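Local structure of In2-1 family protein, glutathione transferase lambda3 (Populus trichocarpa, 4PQI) at residues D132-N135 with G136-T140; I191-L194 with E195-Y199; L231-F234 with Y235-F239. The protein probably catalyses glutathione-dependent thiol-transfer reactions as a monomeric, glutathione-binding member of the plant-specific Lambda class of glutathione transferases. All coordinates share one frame; numbering follows the deposited sequence.

Contact 1. Residues D132-N135 with G136-T140; sequences DKFN and GTVYT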
loop_
_atom_site.group_PDB
_atom_site.type_symbol
_atom_site.label_atom_id
_atom_site.label_comp_id
_atom_site.label_asym_id
_atom_site.label_seq_id
_atom_site.Cartn_x
_atom_site.Cartn_y
_atom_site.Cartn_z
ATOM N N ASP A 132 -1.864 -11.847 -1.104
ATOM C CA ASP A 132 -3.013 -12.073 -1.985
ATOM C C ASP A 132 -4.013 -13.059 -1.362
ATOM O O ASP A 132 -5.216 -12.951 -1.607
ATOM C CB ASP A 132 -2.583 -12.488 -3.411
ATOM C CG ASP A 132 -1.716 -13.739 -3.430
ATOM O OD1 ASP A 132 -1.045 -14.022 -2.415
ATOM O OD2 ASP A 132 -1.698 -14.439 -4.468
ATOM N N LYS A 133 -3.531 -14.001 -0.543
ATOM C CA LYS A 133 -4.461 -14.854 0.206
ATOM C C LYS A 133 -5.260 -14.069 1.263
ATOM O O LYS A 133 -6.458 -14.313 1.447
ATOM C CB LYS A 133 -3.775 -16.064 0.842
ATOM C CG LYS A 133 -4.755 -16.951 1.623
ATOM C CD LYS A 133 -4.157 -18.290 2.031
ATOM C CE LYS A 133 -5.187 -19.167 2.739
ATOM N NZ LYS A 133 -6.297 -19.590 1.832
ATOM N N PHE A 134 -4.600 -13.139 1.954
ATOM C CA PHE A 134 -5.300 -12.222 2.858
ATOM C C PHE A 134 -6.404 -11.446 2.122
ATOM O O PHE A 134 -7.563 -11.419 2.558
ATOM C CB PHE A 134 -4.324 -11.245 3.537
ATOM C CG PHE A 134 -5.010 -10.217 4.417
ATOM C CD1 PHE A 134 -5.385 -10.536 5.707
ATOM C CD2 PHE A 134 -5.301 -8.950 3.936
ATOM C CE1 PHE A 134 -6.041 -9.621 6.505
ATOM C CE2 PHE A 134 -5.944 -8.029 4.733
ATOM C CZ PHE A 134 -6.317 -8.366 6.021
ATOM N N ASN A 135 -6.044 -10.814 1.006
ATOM C CA ASN A 135 -7.021 -10.036 0.252
ATOM C C ASN A 135 -8.115 -10.934 -0.292
ATOM O O ASN A 135 -9.289 -10.581 -0.245
ATOM C CB ASN A 135 -6.361 -9.261 -0.894
ATOM C CG ASN A 135 -5.540 -8.100 -0.406
ATOM O OD1 ASN A 135 -5.702 -7.646 0.731
ATOM N ND2 ASN A 135 -4.661 -7.594 -1.267
ATOM N N GLY A 136 -7.713 -12.105 -0.785
ATOM C CA GLY A 136 -8.642 -13.069 -1.340
ATOM C C GLY A 136 -9.687 -13.500 -0.329
ATOM O O GLY A 136 -10.867 -13.643 -0.651
ATOM N N THR A 137 -9.246 -13.698 0.905
ATOM C CA THR A 137 -10.129 -14.184 1.950
ATOM C C THR A 137 -11.133 -13.111 2.387
ATOM O O THR A 137 -12.346 -13.365 2.388
ATOM C CB THR A 137 -9.322 -14.696 3.179
ATOM O OG1 THR A 137 -8.439 -15.747 2.764
ATOM C CG2 THR A 137 -10.256 -15.239 4.233
ATOM N N VAL A 138 -10.639 -11.924 2.750
ATOM C CA VAL A 138 -11.518 -10.875 3.283
ATOM C C VAL A 138 -12.461 -10.292 2.220
ATOM O O VAL A 138 -13.649 -10.101 2.475
ATOM C CB VAL A 138 -10.747 -9.730 3.982
ATOM C CG1 VAL A 138 -11.730 -8.746 4.627
ATOM C CG2 VAL A 138 -9.813 -10.267 5.050
ATOM N N TYR A 139 -11.938 -10.030 1.024
ATOM C CA TYR A 139 -12.752 -9.418 -0.025
ATOM C C TYR A 139 -13.835 -10.337 -0.589
ATOM O O TYR A 139 -14.739 -9.883 -1.289
ATOM C CB TYR A 139 -11.875 -8.825 -1.136
ATOM C CG TYR A 139 -11.268 -7.489 -0.755
ATOM C CD1 TYR A 139 -11.969 -6.306 -0.961
ATOM C CD2 TYR A 139 -10.003 -7.407 -0.178
ATOM C CE1 TYR A 139 -11.422 -5.083 -0.620
ATOM C CE2 TYR A 139 -9.451 -6.177 0.182
ATOM C CZ TYR A 139 -10.168 -5.021 -0.047
ATOM O OH TYR A 139 -9.646 -3.794 0.296
ATOM N N THR A 140 -13.767 -11.621 -0.263
ATOM C CA THR A 140 -14.820 -12.553 -0.655
ATOM C C THR A 140 -15.708 -12.933 0.530
ATOM O O THR A 140 -16.490 -13.877 0.447
ATOM C CB THR A 140 -14.240 -13.842 -1.284
ATOM O OG1 THR A 140 -13.348 -14.477 -0.357
ATOM C CG2 THR A 140 -13.478 -13.518 -2.558
#
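Asn135 and Tyr139 sit one turn apart near the end of helix 118-139, in the all-helical C-terminal domain of the GST fold, and point the same way. The Asn135 carboxamide stands almost upright against the Tyr139 ring, their planes 85° apart. Asn135 OD1 lies 4.1 Å from Tyr139 CE2, a van der Waals contact. Tyr139 places its CG opposite its own carbonyl carbon (chi1 -78°), which lays the ring edge against the previous turn: CD2 of Tyr139 is 3.3 Å from Asn135 O, the same oxygen that takes the helical bond from Tyr139 N at 3.0 Å. Gly136, with no side chain, is gripped at both backbone poles. Its N donates to Asp132 O at 2.8 Å, and its O receives the Thr140 OG1 hydroxyl at 2.6 Å, in the carbonyl plane. Phe134 offers a ring face to Val138: CG2 of Val138 stands 4.3 Å from the Phe134 centroid, 19° off the normal, a CH-pi contact displaced toward the rim. Thr137 OG1 donates to Lys133 O at 2.8 Å, while Thr137 N reaches that carbonyl from the other side of its plane. Phe134 and Thr137 pack on Ala153 of helix 151-160, where Phe154 meets the Phe134 ring edge-to-face; Asn135 and Tyr139 lie against Phe185 of helix 177-197, and Val138 bridges the two, touching Ala153 and Leu189.

Contact 2. Residues I191-L194 with E195-Y199; sequences IFLL and EVFKY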
loop_
_atom_site.group_PDB
_atom_site.type_symbol
_atom_site.label_atom_id
_atom_site.label_comp_id
_atom_site.label_asym_id
_atom_site.label_seq_id
_atom_site.Cartn_x
_atom_site.Cartn_y
_atom_site.Cartn_z
ATOM N N ILE A 191 -12.372 0.441 7.822
ATOM C CA ILE A 191 -13.465 1.398 7.629
ATOM C C ILE A 191 -14.730 0.733 7.090
ATOM O O ILE A 191 -15.841 0.990 7.586
ATOM C CB ILE A 191 -13.057 2.530 6.671
ATOM C CG1 ILE A 191 -11.813 3.251 7.185
ATOM C CG2 ILE A 191 -14.188 3.527 6.499
ATOM C CD1 ILE A 191 -11.185 4.168 6.146
ATOM N N PHE A 192 -14.565 -0.118 6.078
ATOM C CA PHE A 192 -15.714 -0.718 5.400
ATOM C C PHE A 192 -16.484 -1.669 6.310
ATOM O O PHE A 192 -17.703 -1.549 6.445
ATOM C CB PHE A 192 -15.289 -1.416 4.107
ATOM C CG PHE A 192 -16.436 -2.000 3.313
ATOM C CD1 PHE A 192 -17.518 -1.205 2.929
ATOM C CD2 PHE A 192 -16.419 -3.334 2.924
ATOM C CE1 PHE A 192 -18.565 -1.737 2.186
ATOM C CE2 PHE A 192 -17.465 -3.871 2.181
ATOM C CZ PHE A 192 -18.537 -3.074 1.809
ATOM N N LEU A 193 -15.770 -2.595 6.945
ATOM C CA LEU A 193 -16.390 -3.594 7.825
ATOM C C LEU A 193 -17.101 -2.962 9.026
ATOM O O LEU A 193 -18.200 -3.378 9.408
ATOM C CB LEU A 193 -15.333 -4.592 8.308
ATOM C CG LEU A 193 -14.772 -5.511 7.225
ATOM C CD1 LEU A 193 -13.536 -6.288 7.703
ATOM C CD2 LEU A 193 -15.853 -6.458 6.743
ATOM N N LEU A 194 -16.470 -1.961 9.628
ATOM C CA LEU A 194 -17.045 -1.337 10.807
ATOM C C LEU A 194 -18.276 -0.517 10.418
ATOM O O LEU A 194 -19.315 -0.621 11.058
ATOM C CB LEU A 194 -16.013 -0.469 11.518
ATOM C CG LEU A 194 -16.483 0.129 12.844
ATOM C CD1 LEU A 194 -16.920 -0.962 13.817
ATOM C CD2 LEU A 194 -15.382 0.972 13.448
ATOM N N GLU A 195 -18.174 0.267 9.351
ATOM C CA GLU A 195 -19.287 1.142 8.962
ATOM C C GLU A 195 -20.472 0.377 8.396
ATOM O O GLU A 195 -21.617 0.691 8.696
ATOM C CB GLU A 195 -18.839 2.224 7.972
ATOM C CG GLU A 195 -17.941 3.277 8.593
ATOM C CD GLU A 195 -18.538 3.845 9.869
ATOM O OE1 GLU A 195 -17.856 3.800 10.920
ATOM O OE2 GLU A 195 -19.693 4.331 9.818
ATOM N N VAL A 196 -20.204 -0.639 7.586
ATOM C CA VAL A 196 -21.294 -1.319 6.895
ATOM C C VAL A 196 -21.761 -2.599 7.602
ATOM O O VAL A 196 -22.947 -2.913 7.605
ATOM C CB VAL A 196 -20.938 -1.579 5.417
ATOM C CG1 VAL A 196 -22.055 -2.320 4.714
ATOM C CG2 VAL A 196 -20.649 -0.264 4.715
ATOM N N PHE A 197 -20.841 -3.328 8.219
ATOM C CA PHE A 197 -21.211 -4.598 8.846
ATOM C C PHE A 197 -21.189 -4.588 10.380
ATOM O O PHE A 197 -21.504 -5.600 11.014
ATOM C CB PHE A 197 -20.326 -5.723 8.314
ATOM C CG PHE A 197 -20.411 -5.900 6.824
ATOM C CD1 PHE A 197 -21.346 -6.756 6.268
ATOM C CD2 PHE A 197 -19.563 -5.194 5.975
ATOM C CE1 PHE A 197 -21.433 -6.908 4.891
ATOM C CE2 PHE A 197 -19.648 -5.342 4.606
ATOM C CZ PHE A 197 -20.584 -6.200 4.064
ATOM N N LYS A 198 -20.831 -3.448 10.965
ATOM C CA LYS A 198 -20.671 -3.333 12.414
ATOM C C LYS A 198 -19.657 -4.351 12.928
ATOM O O LYS A 198 -19.850 -4.961 13.974
ATOM C CB LYS A 198 -22.006 -3.530 13.120
ATOM C CG LYS A 198 -23.122 -2.690 12.552
ATOM C CD LYS A 198 -24.458 -3.329 12.830
ATOM C CE LYS A 198 -25.520 -2.713 11.950
ATOM N NZ LYS A 198 -26.823 -3.390 12.122
ATOM N N TYR A 199 -18.587 -4.542 12.172
ATOM C CA TYR A 199 -17.552 -5.497 12.541
ATOM C C TYR A 199 -16.244 -4.764 12.815
ATOM O O TYR A 199 -15.684 -4.114 11.934
ATOM C CB TYR A 199 -17.389 -6.551 11.442
ATOM C CG TYR A 199 -16.358 -7.619 11.729
ATOM C CD1 TYR A 199 -16.675 -8.722 12.510
ATOM C CD2 TYR A 199 -15.074 -7.526 11.211
ATOM C CE1 TYR A 199 -15.743 -9.701 12.769
ATOM C CE2 TYR A 199 -14.127 -8.500 11.465
ATOM C CZ TYR A 199 -14.471 -9.585 12.247
ATOM O OH TYR A 199 -13.544 -10.557 12.496
#
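Phe192 and Phe197 form an offset edge-to-face pair, the edge of Phe197 turned toward the face of Phe192, with centroids 5.5 Å apart and planes at 84°. The closest carbons are Phe192 CE2 and Phe197 CE2, 3.6 Å apart, and Phe192 CE2 lies near the plane of the Phe197 ring. One face of Phe197 carries Val196 CG1, offset toward the rim. The other gamma carbon of Val196 serves Phe192: its CG2 comes obliquely to 3.6 Å from Phe192 CE1. Phe192 can gather both partners because its CG lies opposite its backbone N (chi1 -177°), bringing the ring end close to the following turn. Leu193 divides its branches between two rings, CD2 against Phe197 CD2 and CD1 against Tyr199 CD2, each pair 4.0 Å apart and oblique to the ring concerned. With an alanine at Phe192, Phe197 would probably lose the face that its edge meets and Val196 CG2 its ring neighbour, opening a gap between them. The Phe192 ring also meets Phe142 and Tyr235 edge-to-face, and Leu193, Phe197 and Tyr199 share Leu146 of helix 146-149. As the helix gives out, Lys198 turns to positive phi (57°) and the chain doubles back. Leu193 O then accepts both Phe197 N at 2.9 Å and Tyr199 N at 3.0 Å, from opposite faces of its plane and well out of it, while Lys198 N makes a weak bond to Leu194 O. Chemically the labour is divided: backbone amides fix the path of the terminating helix, and the side chains that meet across it do so through hydrocarbon and aromatic surfaces, relying on dispersion and shape.

Contact 3. Residues L231-F234 with Y235-F239; sequences LVEF and YKKRF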
loop_
_atom_site.group_PDB
_atom_site.type_symbol
_atom_site.label_atom_id
_atom_site.label_comp_id
_atom_site.label_asym_id
_atom_site.label_seq_id
_atom_site.Cartn_x
_atom_site.Cartn_y
_atom_site.Cartn_z
ATOM N N LEU A 231 -14.456 5.913 0.095
ATOM C CA LEU A 231 -14.121 4.491 0.126
ATOM C C LEU A 231 -15.378 3.636 0.368
ATOM O O LEU A 231 -15.621 2.655 -0.334
ATOM C CB LEU A 231 -13.045 4.226 1.187
ATOM C CG LEU A 231 -12.491 2.819 1.430
ATOM C CD1 LEU A 231 -13.409 1.994 2.330
ATOM C CD2 LEU A 231 -12.185 2.081 0.128
ATOM N N VAL A 232 -16.177 4.026 1.355
ATOM C CA VAL A 232 -17.387 3.282 1.709
ATOM C C VAL A 232 -18.402 3.192 0.555
ATOM O O VAL A 232 -18.873 2.096 0.217
ATOM C CB VAL A 232 -18.056 3.876 2.968
ATOM C CG1 VAL A 232 -19.329 3.107 3.316
ATOM C CG2 VAL A 232 -17.075 3.865 4.140
ATOM N N GLU A 233 -18.727 4.333 -0.050
ATOM C CA GLU A 233 -19.626 4.347 -1.200
ATOM C C GLU A 233 -19.091 3.461 -2.322
ATOM O O GLU A 233 -19.840 2.704 -2.941
ATOM C CB GLU A 233 -19.858 5.772 -1.714
ATOM C CG GLU A 233 -20.574 5.823 -3.074
ATOM C CD GLU A 233 -21.487 7.032 -3.238
ATOM O OE1 GLU A 233 -21.872 7.632 -2.209
ATOM O OE2 GLU A 233 -21.827 7.374 -4.396
ATOM N N PHE A 234 -17.791 3.554 -2.571
ATOM C CA PHE A 234 -17.144 2.744 -3.597
ATOM C C PHE A 234 -17.290 1.247 -3.314
ATOM O O PHE A 234 -17.659 0.477 -4.205
ATOM C CB PHE A 234 -15.670 3.143 -3.737
ATOM C CG PHE A 234 -14.886 2.283 -4.693
ATOM C CD1 PHE A 234 -15.301 2.119 -6.004
ATOM C CD2 PHE A 234 -13.721 1.655 -4.280
ATOM C CE1 PHE A 234 -14.578 1.331 -6.885
ATOM C CE2 PHE A 234 -12.997 0.875 -5.146
ATOM C CZ PHE A 234 -13.426 0.710 -6.456
ATOM N N TYR A 235 -17.024 0.841 -2.073
ATOM C CA TYR A 235 -17.082 -0.577 -1.703
ATOM C C TYR A 235 -18.499 -1.153 -1.622
ATOM O O TYR A 235 -18.716 -2.334 -1.913
ATOM C CB TYR A 235 -16.345 -0.836 -0.391
ATOM C CG TYR A 235 -14.861 -1.090 -0.559
ATOM C CD1 TYR A 235 -14.206 -0.774 -1.743
ATOM C CD2 TYR A 235 -14.118 -1.661 0.469
ATOM C CE1 TYR A 235 -12.847 -1.004 -1.888
ATOM C CE2 TYR A 235 -12.771 -1.883 0.339
ATOM C CZ TYR A 235 -12.137 -1.564 -0.841
ATOM O OH TYR A 235 -10.790 -1.795 -0.966
ATOM N N LYS A 236 -19.456 -0.328 -1.204
ATOM C CA LYS A 236 -20.856 -0.722 -1.271
ATOM C C LYS A 236 -21.267 -1.001 -2.726
ATOM O O LYS A 236 -21.951 -1.991 -3.017
ATOM C CB LYS A 236 -21.756 0.354 -0.648
ATOM C CG LYS A 236 -21.604 0.504 0.866
ATOM C CD LYS A 236 -22.829 1.181 1.512
ATOM C CE LYS A 236 -22.846 2.681 1.276
ATOM N NZ LYS A 236 -23.931 3.356 2.057
ATOM N N LYS A 237 -20.838 -0.135 -3.639
ATOM C CA LYS A 237 -21.216 -0.277 -5.038
ATOM C C LYS A 237 -20.494 -1.461 -5.671
ATOM O O LYS A 237 -21.032 -2.125 -6.557
ATOM C CB LYS A 237 -20.931 1.010 -5.818
ATOM C CG LYS A 237 -21.768 2.205 -5.373
ATOM C CD LYS A 237 -21.802 3.296 -6.436
ATOM C CE LYS A 237 -20.401 3.633 -6.936
ATOM N NZ LYS A 237 -20.427 4.722 -7.955
ATOM N N ARG A 238 -19.284 -1.733 -5.191
ATOM C CA ARG A 238 -18.445 -2.784 -5.759
ATOM C C ARG A 238 -18.807 -4.189 -5.255
ATOM O O ARG A 238 -18.723 -5.158 -6.010
ATOM C CB ARG A 238 -16.962 -2.467 -5.514
ATOM C CG ARG A 238 -15.975 -3.530 -5.977
ATOM C CD ARG A 238 -16.129 -3.847 -7.459
ATOM N NE ARG A 238 -15.104 -4.767 -7.959
ATOM C CZ ARG A 238 -15.113 -6.084 -7.763
ATOM N NH1 ARG A 238 -16.085 -6.649 -7.058
ATOM N NH2 ARG A 238 -14.139 -6.837 -8.258
ATOM N N PHE A 239 -19.230 -4.301 -3.996
ATOM C CA PHE A 239 -19.426 -5.621 -3.391
ATOM C C PHE A 239 -20.842 -5.915 -2.903
ATOM O O PHE A 239 -21.148 -7.053 -2.548
ATOM C CB PHE A 239 -18.436 -5.851 -2.237
ATOM C CG PHE A 239 -17.003 -5.625 -2.612
ATOM C CD1 PHE A 239 -16.327 -6.541 -3.407
ATOM C CD2 PHE A 239 -16.331 -4.492 -2.174
ATOM C CE1 PHE A 239 -14.998 -6.329 -3.761
ATOM C CE2 PHE A 239 -15.013 -4.273 -2.524
ATOM C CZ PHE A 239 -14.341 -5.194 -3.316
#
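Leu231 and Tyr235 pack one turn apart on helix 228-239, near the C terminus of this GST fold and on its helical side. Backbone hydrogen bonds run in regular i to i+4 fashion: Tyr235 N to Leu231 O, Lys236 N to Val232 O and Arg238 N to Phe234 O, each 2.9 Å, with Lys237 N to Glu233 O a little longer. Charged side chains lie along the exposed side. The carboxylate of Glu233 and the ammonium of Lys237 approach without touching, OE2 to NZ being 4.7 Å, so any attraction between them is probably loose. The lysines bring aliphatic carbon instead: Lys236 CE comes to 4.1 Å from Val232 CG1, and Lys237 CG packs close to Glu233 O. Val232 and Leu231 both turn to helix 177-197, on Ile191 and Arg188 respectively. Phe234, whose side chain is about 7 Å from the bound glutathione, and Tyr235 make an oblique aromatic pair, planes at 43°, with Phe234 CD2 3.5 Å from Tyr235 CD1. The buried Tyr235 ring is sandwiched. Phe239 CE2 lies over one face, offset toward the rim, and Phe239 in turn has Arg238 CG above the centre of its own ring. On the other face the CH-pi contact is nearly axial: Leu231, its CG opposite the backbone N (chi1 -179°), sets CD2 3.8 Å from the Tyr235 ring centroid, only 12° off the normal.

From the N terminus the three contacts come in series, contact 1 near the end of helix 118-139, contact 2 at the end of helix 177-197 and contact 3 in helix 228-239. Each is local, within a helix or running just past its end, so none closes a long loop, and none nests within or crosses another. In space they converge. Contacts 1 and 3 meet where Tyr139 OH and Tyr235 OH lie 2.6 Å apart, a probable hydrogen bond, and Tyr139 CD1 packs on Phe239 CZ. Contacts 2 and 3 touch through Phe192 CE1 on Tyr235 CB and Val196 CG2 on Val232 CG1. The C-terminal helix is thereby tied to two other helices.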